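Local coordinates for uncharacterized protein (Bacteroides caccae, PDB 4R4K) that is of unknown function but adopts a cystatin-like fold of the NTF2 clan, with polyether molecules bound in its pockets, at residues Ser14-Phe19 with Val106-Ala111; Phe32-Pro37 with Glu56-Leu61. All blocks are in the same frame, centred on the assembly; numbering follows the deposited sequence.

Interaction 1: Ser14-Phe19 with Val106-Ala111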
ATOM      1  N   SER A  14     -14.125  -1.729 -10.235  1.00 23.29           N
ATOM      2  CA  SER A  14     -14.277  -0.415 -10.860  1.00 20.01           C
ATOM      3  C   SER A  14     -13.604   0.673 -10.032  1.00 17.66           C
ATOM      4  O   SER A  14     -12.889   1.527 -10.562  1.00 21.02           O
ATOM      5  CB  SER A  14     -15.763  -0.092 -11.074  1.00 21.67           C
ATOM      6  OG  SER A  14     -15.877   1.132 -11.759  1.00 22.35           O
ATOM      7  N   PHE A  15     -13.823   0.646  -8.725  1.00 18.36           N
ATOM      8  CA  PHE A  15     -13.094   1.525  -7.810  1.00 19.38           C
ATOM      9  C   PHE A  15     -11.570   1.411  -7.966  1.00 18.03           C
ATOM     10  O   PHE A  15     -10.860   2.420  -8.013  1.00 19.59           O
ATOM     11  CB  PHE A  15     -13.482   1.231  -6.353  1.00 19.25           C
ATOM     12  CG  PHE A  15     -12.404   1.583  -5.361  1.00 18.28           C
ATOM     13  CD1 PHE A  15     -12.212   2.901  -4.938  1.00 16.74           C
ATOM     14  CD2 PHE A  15     -11.563   0.593  -4.859  1.00 16.65           C
ATOM     15  CE1 PHE A  15     -11.224   3.206  -3.997  1.00 17.70           C
ATOM     16  CE2 PHE A  15     -10.543   0.908  -3.966  1.00 16.71           C
ATOM     17  CZ  PHE A  15     -10.386   2.213  -3.526  1.00 16.73           C
ATOM     18  N   LEU A  16     -11.069   0.180  -7.975  1.00 16.89           N
ATOM     19  CA  LEU A  16      -9.624  -0.021  -7.976  1.00 15.75           C
ATOM     20  C   LEU A  16      -9.001   0.518  -9.252  1.00 18.38           C
ATOM     21  O   LEU A  16      -7.928   1.135  -9.217  1.00 19.17           O
ATOM     22  CB  LEU A  16      -9.312  -1.486  -7.775  1.00 17.81           C
ATOM     23  CG  LEU A  16      -7.844  -1.799  -7.551  1.00 19.26           C
ATOM     24  CD1 LEU A  16      -7.321  -1.133  -6.290  1.00 20.36           C
ATOM     25  CD2 LEU A  16      -7.663  -3.308  -7.504  1.00 23.56           C
ATOM     26  N   ASP A  17      -9.703   0.354 -10.364  1.00 22.18           N
ATOM     27  CA  ASP A  17      -9.254   0.932 -11.631  0.70 24.20           C
ATOM     28  C   ASP A  17      -9.180   2.463 -11.567  1.00 21.75           C
ATOM     29  O   ASP A  17      -8.216   3.062 -12.044  1.00 21.75           O
ATOM     30  CB  ASP A  17     -10.130   0.445 -12.790  0.70 25.41           C
ATOM     31  CG  ASP A  17      -9.820  -0.999 -13.186  0.70 36.18           C
ATOM     32  OD1 ASP A  17      -8.774  -1.532 -12.754  0.70 38.90           O
ATOM     33  OD2 ASP A  17     -10.615  -1.599 -13.940  0.70 35.35           O
ATOM     34  N   LYS A  18     -10.172   3.104 -10.968  1.00 22.04           N
ATOM     35  CA  LYS A  18     -10.085   4.544 -10.812  1.00 23.91           C
ATOM     36  C   LYS A  18      -8.971   4.971  -9.833  1.00 18.98           C
ATOM     37  O   LYS A  18      -8.254   5.945 -10.059  1.00 21.42           O
ATOM     38  CB  LYS A  18     -11.441   5.132 -10.434  1.00 24.04           C
ATOM     39  CG  LYS A  18     -11.453   6.640 -10.639  1.00 28.26           C
ATOM     40  CD  LYS A  18     -12.786   7.253 -10.272  1.00 35.70           C
ATOM     41  CE  LYS A  18     -12.791   8.730 -10.601  1.00 41.40           C
ATOM     42  NZ  LYS A  18     -14.061   9.393 -10.209  1.00 44.09           N
ATOM     43  N   PHE A  19      -8.865   4.246  -8.728  1.00 18.02           N
ATOM     44  CA  PHE A  19      -7.872   4.498  -7.679  1.00 17.95           C
ATOM     45  C   PHE A  19      -6.465   4.493  -8.268  1.00 17.96           C
ATOM     46  O   PHE A  19      -5.650   5.390  -7.973  1.00 19.26           O
ATOM     47  CB  PHE A  19      -8.038   3.396  -6.635  1.00 17.10           C
ATOM     48  CG  PHE A  19      -7.167   3.520  -5.408  1.00 17.42           C
ATOM     49  CD1 PHE A  19      -7.593   4.234  -4.281  1.00 16.56           C
ATOM     50  CD2 PHE A  19      -5.941   2.854  -5.331  1.00 20.44           C
ATOM     51  CE1 PHE A  19      -6.798   4.317  -3.133  1.00 20.16           C
ATOM     52  CE2 PHE A  19      -5.174   2.911  -4.181  1.00 17.67           C
ATOM     53  CZ  PHE A  19      -5.596   3.651  -3.091  1.00 18.15           C
ATOM     54  N   VAL A 106      -2.162  -4.097   1.645  1.00 18.53           N
ATOM     55  CA  VAL A 106      -3.102  -2.991   1.574  1.00 19.61           C
ATOM     56  C   VAL A 106      -4.486  -3.498   1.967  1.00 19.79           C
ATOM     57  O   VAL A 106      -4.958  -4.525   1.468  1.00 17.14           O
ATOM     58  CB  VAL A 106      -3.199  -2.404   0.154  1.00 19.84           C
ATOM     59  CG1 VAL A 106      -3.996  -1.103   0.183  1.00 18.95           C
ATOM     60  CG2 VAL A 106      -1.816  -2.196  -0.432  1.00 22.43           C
ATOM     61  N   GLU A 107      -5.101  -2.792   2.910  1.00 18.73           N
ATOM     62  CA  GLU A 107      -6.408  -3.153   3.428  0.50 20.20           C
ATOM     63  C   GLU A 107      -7.437  -2.140   2.955  1.00 19.11           C
ATOM     64  O   GLU A 107      -7.272  -0.926   3.175  1.00 18.92           O
ATOM     65  CB  GLU A 107      -6.388  -3.180   4.958  0.50 23.24           C
ATOM     66  CG  GLU A 107      -7.713  -3.613   5.569  0.50 28.66           C
ATOM     67  CD  GLU A 107      -7.652  -3.769   7.074  0.50 37.05           C
ATOM     68  OE1 GLU A 107      -6.787  -3.149   7.709  0.50 39.05           O
ATOM     69  OE2 GLU A 107      -8.494  -4.500   7.623  0.50 46.43           O
ATOM     70  N   PHE A 108      -8.491  -2.644   2.310  1.00 18.25           N
ATOM     71  CA  PHE A 108      -9.560  -1.841   1.741  1.00 16.71           C
ATOM     72  C   PHE A 108     -10.860  -2.154   2.467  1.00 18.46           C
ATOM     73  O   PHE A 108     -11.138  -3.315   2.796  1.00 20.05           O
ATOM     74  CB  PHE A 108      -9.815  -2.209   0.288  1.00 17.41           C
ATOM     75  CG  PHE A 108      -8.651  -2.003  -0.618  1.00 17.70           C
ATOM     76  CD1 PHE A 108      -8.447  -0.781  -1.260  1.00 17.52           C
ATOM     77  CD2 PHE A 108      -7.794  -3.042  -0.861  1.00 20.96           C
ATOM     78  CE1 PHE A 108      -7.385  -0.630  -2.122  1.00 16.25           C
ATOM     79  CE2 PHE A 108      -6.731  -2.896  -1.712  1.00 22.58           C
ATOM     80  CZ  PHE A 108      -6.532  -1.693  -2.357  1.00 20.37           C
ATOM     81  N   GLU A 109     -11.627  -1.111   2.757  1.00 19.68           N
ATOM     82  CA  GLU A 109     -12.929  -1.293   3.387  1.00 21.54           C
ATOM     83  C   GLU A 109     -13.939  -0.409   2.681  1.00 19.99           C
ATOM     84  O   GLU A 109     -13.631   0.737   2.314  1.00 19.62           O
ATOM     85  CB  GLU A 109     -12.858  -0.978   4.882  1.00 26.20           C
ATOM     86  CG  GLU A 109     -12.040  -1.993   5.644  1.00 35.40           C
ATOM     87  CD  GLU A 109     -12.100  -1.833   7.153  1.00 42.32           C
ATOM     88  OE1 GLU A 109     -12.476  -0.742   7.633  1.00 38.36           O
ATOM     89  OE2 GLU A 109     -11.748  -2.809   7.852  1.00 47.13           O
ATOM     90  N   GLN A 110     -15.135  -0.956   2.493  1.00 21.09           N
ATOM     91  CA  GLN A 110     -16.216  -0.203   1.946  1.00 23.25           C
ATOM     92  C   GLN A 110     -16.935   0.422   3.131  1.00 25.00           C
ATOM     93  O   GLN A 110     -17.473  -0.279   3.999  1.00 25.45           O
ATOM     94  CB  GLN A 110     -17.154  -1.069   1.119  1.00 23.23           C
ATOM     95  CG  GLN A 110     -18.090  -0.216   0.281  1.00 23.56           C
ATOM     96  CD  GLN A 110     -19.273  -0.987  -0.244  1.00 25.62           C
ATOM     97  OE1 GLN A 110     -19.979  -1.603   0.525  1.00 32.39           O
ATOM     98  NE2 GLN A 110     -19.491  -0.956  -1.528  1.00 24.40           N
ATOM     99  N   ALA A 111     -16.916   1.746   3.151  1.00 22.67           N
ATOM    100  CA  ALA A 111     -17.430   2.512   4.274  1.00 25.49           C
ATOM    101  C   ALA A 111     -18.966   2.600   4.250  1.00 21.65           C
ATOM    102  O   ALA A 111     -19.608   2.170   3.291  1.00 22.08           O
ATOM    103  CB  ALA A 111     -16.841   3.896   4.259  1.00 25.96           C
TER
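Phe108 of strand 104-110 sends its ring toward helix 12-21, where Phe15 and Leu16 receive it. In this cystatin-like fold the N-terminal helix packs against the antiparallel sheet, and Phe108 fills part of that interface. From CB, with CG anti to the carbonyl carbon (chi1 -61°), the ring leaves the strand for the helix. Its CD1 is the first atom to arrive, 3.8 Å from CE2 of Phe15. CE1, the next atom round, is shared: it lies 4.0 Å from Phe15 CE2, in the plane of the Phe15 ring at its edge, and 4.2 Å from Leu16 CD1. At the tip, CZ meets the same methyl, Leu16 CD1, at 4.1 Å. The Leu16 side chain crosses Phe108 at about a right angle. The CB of Phe19, one helical turn on, lies 4.0 Å above one face of the Phe15 ring, offset toward its rim. Beyond the two segments, Phe12 makes an edge-to-face pair with Phe108, and Val118 of the adjoining strand also touches it. Were Phe108 cut back to an alanine, Phe15 CE2 and the Leu16 methyl would probably lose the partner they share, and a gap would be likely to open between helix and sheet. The touching atoms are all carbons, so what joins helix to strand here is the fit of apolar shapes rather than directional bonds.

Interaction 2: Phe32-Pro37 with Glu56-Leu61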
ATOM      1  N   PHE A  32      -6.248   8.644   6.260  1.00 24.36           N
ATOM      2  CA  PHE A  32      -5.061   8.962   7.027  1.00 24.09           C
ATOM      3  C   PHE A  32      -5.449   9.520   8.392  1.00 27.65           C
ATOM      4  O   PHE A  32      -6.447  10.231   8.496  1.00 26.65           O
ATOM      5  CB  PHE A  32      -4.218  10.016   6.295  1.00 24.51           C
ATOM      6  CG  PHE A  32      -3.663   9.556   4.969  1.00 21.13           C
ATOM      7  CD1 PHE A  32      -2.627   8.630   4.915  1.00 21.30           C
ATOM      8  CD2 PHE A  32      -4.146  10.083   3.751  1.00 23.11           C
ATOM      9  CE1 PHE A  32      -2.106   8.220   3.704  1.00 21.60           C
ATOM     10  CE2 PHE A  32      -3.614   9.673   2.523  1.00 23.69           C
ATOM     11  CZ  PHE A  32      -2.597   8.743   2.499  1.00 21.72           C
ATOM     12  N   PRO A  33      -4.631   9.253   9.428  1.00 29.01           N
ATOM     13  CA  PRO A  33      -3.433   8.416   9.395  1.00 25.87           C
ATOM     14  C   PRO A  33      -3.850   6.975   9.370  1.00 26.19           C
ATOM     15  O   PRO A  33      -4.921   6.624   9.869  1.00 23.92           O
ATOM     16  CB  PRO A  33      -2.715   8.749  10.712  1.00 27.94           C
ATOM     17  CG  PRO A  33      -3.785   9.265  11.605  1.00 31.56           C
ATOM     18  CD  PRO A  33      -4.794   9.940  10.727  1.00 29.71           C
ATOM     19  N   LEU A  34      -3.057   6.131   8.723  1.00 23.58           N
ATOM     20  CA  LEU A  34      -3.454   4.745   8.575  1.00 21.02           C
ATOM     21  C   LEU A  34      -3.471   4.044   9.927  1.00 25.46           C
ATOM     22  O   LEU A  34      -2.862   4.514  10.900  1.00 25.88           O
ATOM     23  CB  LEU A  34      -2.543   4.029   7.583  1.00 23.62           C
ATOM     24  CG  LEU A  34      -2.584   4.616   6.168  1.00 26.04           C
ATOM     25  CD1 LEU A  34      -1.534   3.941   5.310  1.00 27.80           C
ATOM     26  CD2 LEU A  34      -3.964   4.486   5.549  1.00 28.32           C
ATOM     27  N   LYS A  35      -4.183   2.929   9.988  1.00 26.09           N
ATOM     28  CA  LYS A  35      -4.387   2.232  11.254  1.00 30.52           C
ATOM     29  C   LYS A  35      -3.079   1.813  11.928  1.00 30.61           C
ATOM     30  O   LYS A  35      -2.946   1.928  13.147  1.00 30.25           O
ATOM     31  CB  LYS A  35      -5.302   1.023  11.073  1.00 33.13           C
ATOM     32  CG  LYS A  35      -6.768   1.400  10.938  1.00 44.17           C
ATOM     33  CD  LYS A  35      -7.691   0.222  11.208  1.00 54.79           C
ATOM     34  CE  LYS A  35      -7.729  -0.747  10.040  1.00 60.44           C
ATOM     35  NZ  LYS A  35      -8.624  -1.911  10.312  1.00 67.02           N
ATOM     36  N   THR A  36      -2.109   1.370  11.140  1.00 28.14           N
ATOM     37  CA  THR A  36      -0.833   0.919  11.695  1.00 26.74           C
ATOM     38  C   THR A  36       0.248   1.948  11.381  1.00 28.28           C
ATOM     39  O   THR A  36       0.526   2.237  10.217  1.00 24.16           O
ATOM     40  CB  THR A  36      -0.437  -0.455  11.136  1.00 29.24           C
ATOM     41  OG1 THR A  36      -1.491  -1.385  11.389  1.00 32.31           O
ATOM     42  CG2 THR A  36       0.866  -0.966  11.779  1.00 28.95           C
ATOM     43  N   PRO A  37       0.874   2.522  12.424  1.00 27.17           N
ATOM     44  CA  PRO A  37       1.938   3.480  12.146  1.00 24.57           C
ATOM     45  C   PRO A  37       3.220   2.793  11.672  1.00 25.92           C
ATOM     46  O   PRO A  37       3.347   1.575  11.735  1.00 25.70           O
ATOM     47  CB  PRO A  37       2.176   4.145  13.505  1.00 26.22           C
ATOM     48  CG  PRO A  37       1.821   3.100  14.495  1.00 27.70           C
ATOM     49  CD  PRO A  37       0.698   2.303  13.875  1.00 25.89           C
ATOM     50  N   GLU A  56       1.731  12.585   3.513  1.00 22.32           N
ATOM     51  CA  GLU A  56       3.020  12.928   2.911  1.00 24.22           C
ATOM     52  C   GLU A  56       3.929  11.689   2.740  1.00 24.33           C
ATOM     53  O   GLU A  56       4.859  11.722   1.958  1.00 23.69           O
ATOM     54  CB  GLU A  56       3.717  14.077   3.667  1.00 28.08           C
ATOM     55  CG  GLU A  56       4.660  13.647   4.767  1.00 34.04           C
ATOM     56  CD  GLU A  56       3.948  13.206   6.029  1.00 33.61           C
ATOM     57  OE1 GLU A  56       2.705  13.087   6.009  1.00 33.21           O
ATOM     58  OE2 GLU A  56       4.648  12.967   7.045  1.00 35.41           O
ATOM     59  N   LYS A  57       3.682  10.621   3.487  1.00 23.00           N
ATOM     60  CA  LYS A  57       4.472   9.396   3.400  1.00 21.54           C
ATOM     61  C   LYS A  57       3.936   8.371   2.404  1.00 20.52           C
ATOM     62  O   LYS A  57       4.612   7.402   2.099  1.00 18.91           O
ATOM     63  CB  LYS A  57       4.569   8.744   4.786  1.00 21.74           C
ATOM     64  CG  LYS A  57       5.270   9.623   5.821  1.00 24.90           C
ATOM     65  CD  LYS A  57       5.503   8.884   7.128  1.00 25.55           C
ATOM     66  CE  LYS A  57       6.088   9.796   8.194  1.00 25.77           C
ATOM     67  NZ  LYS A  57       5.071  10.725   8.765  1.00 30.49           N
ATOM     68  N   TRP A  58       2.718   8.576   1.913  1.00 21.06           N
ATOM     69  CA  TRP A  58       2.050   7.587   1.066  1.00 18.81           C
ATOM     70  C   TRP A  58       2.698   7.377  -0.304  1.00 18.35           C
ATOM     71  O   TRP A  58       2.782   8.310  -1.080  1.00 18.82           O
ATOM     72  CB  TRP A  58       0.587   7.991   0.833  1.00 19.60           C
ATOM     73  CG  TRP A  58      -0.160   7.037  -0.039  1.00 16.68           C
ATOM     74  CD1 TRP A  58      -0.553   7.233  -1.341  1.00 17.01           C
ATOM     75  CD2 TRP A  58      -0.577   5.715   0.321  1.00 16.68           C
ATOM     76  NE1 TRP A  58      -1.191   6.102  -1.815  1.00 18.09           N
ATOM     77  CE2 TRP A  58      -1.214   5.155  -0.818  1.00 16.73           C
ATOM     78  CE3 TRP A  58      -0.446   4.942   1.484  1.00 17.99           C
ATOM     79  CZ2 TRP A  58      -1.738   3.872  -0.812  1.00 17.61           C
ATOM     80  CZ3 TRP A  58      -0.979   3.670   1.484  1.00 20.81           C
ATOM     81  CH2 TRP A  58      -1.617   3.151   0.347  1.00 20.73           C
ATOM     82  N   PRO A  59       3.127   6.137  -0.606  1.00 16.11           N
ATOM     83  CA  PRO A  59       3.520   5.818  -1.986  1.00 18.51           C
ATOM     84  C   PRO A  59       2.310   5.483  -2.853  1.00 19.94           C
ATOM     85  O   PRO A  59       1.611   4.509  -2.575  1.00 19.62           O
ATOM     86  CB  PRO A  59       4.416   4.568  -1.830  1.00 17.70           C
ATOM     87  CG  PRO A  59       4.589   4.376  -0.343  1.00 21.58           C
ATOM     88  CD  PRO A  59       3.390   5.005   0.281  1.00 18.24           C
ATOM     89  N   LEU A  60       2.124   6.230  -3.935  1.00 18.20           N
ATOM     90  CA  LEU A  60       1.031   5.988  -4.843  1.00 17.52           C
ATOM     91  C   LEU A  60       1.143   4.615  -5.504  1.00 16.75           C
ATOM     92  O   LEU A  60       2.221   4.238  -5.979  1.00 18.85           O
ATOM     93  CB  LEU A  60       0.955   7.116  -5.876  1.00 17.12           C
ATOM     94  CG  LEU A  60       0.557   8.491  -5.307  1.00 17.43           C
ATOM     95  CD1 LEU A  60       0.945   9.607  -6.262  1.00 16.34           C
ATOM     96  CD2 LEU A  60      -0.930   8.569  -5.007  1.00 19.21           C
ATOM     97  N   LEU A  61       0.012   3.911  -5.531  1.00 17.40           N
ATOM     98  CA  LEU A  61      -0.087   2.542  -6.050  1.00 17.68           C
ATOM     99  C   LEU A  61      -0.670   2.525  -7.457  1.00 17.41           C
ATOM    100  O   LEU A  61      -1.697   3.146  -7.712  1.00 16.54           O
ATOM    101  CB  LEU A  61      -0.989   1.717  -5.152  1.00 18.00           C
ATOM    102  CG  LEU A  61      -0.420   1.519  -3.753  1.00 19.39           C
ATOM    103  CD1 LEU A  61      -1.459   0.836  -2.894  1.00 22.99           C
ATOM    104  CD2 LEU A  61       0.892   0.742  -3.763  1.00 26.92           C
TER
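Trp58 draws together the loops 32-37 and 56-61, which pack against each other beside the sheet of this cystatin-like fold through Phe32 and Leu34. The second segment starts at the end of a 3-10 turn, where Glu56 and Lys57 form a salt bridge between neighbours: Lys57 NZ is 2.9 Å from Glu56 OE2 and approaches from above the carboxylate plane, 36° out of it. The same ammonium group also bonds the carbonyl oxygen of Pro52. Trp58 follows and carries the contact, its CG anti to the backbone N (chi1 179°), which carries the indole past Phe32 and brings its six-membered ring under Leu34. Phe32 directs its edge at the face of the five-membered ring in an offset edge-to-face pair, planes at 72° and centroids 5.8 Å apart. The Phe32 tip also reaches the root of the tryptophan, CZ lying 3.7 Å from Trp58 CB. On the six-membered ring, Leu34 CD1 meets Trp58 CZ3 at 3.9 Å. At the polar end of the indole, NE1 is bonded to Gln26 OE1, which helps to fix the rotation of the ring. Pro59 then lays its CD 3.7 Å above the plane of the Trp58 indole, offset toward the rim. Leu60, which with Leu61 lines a pocket occupied by the polyether, places its CD2 at the edge of that indole, in its plane.

How the interactions relate
From the N terminus, the chain first passes through helix 12-21, runs on through helix 23-28 and enters the loop 32-37. After the hairpin of strands 38-41 and 48-51 it comes back at 56-61, where interaction 2 closes a short loop round that hairpin. It then builds most of the five-stranded sheet before interaction 1 closes the far larger loop at strand 104-110. Interaction 2 is thus nested inside interaction 1. Their centres lie about 15 Å apart, yet the segments touch: Val106 CG2 packs 3.9 Å from Leu61 CD1, and Glu107 OE1 forms a long, weak ion pair with Lys35 NZ. Strand 104-110 therefore connects the N-terminal helix with both loops.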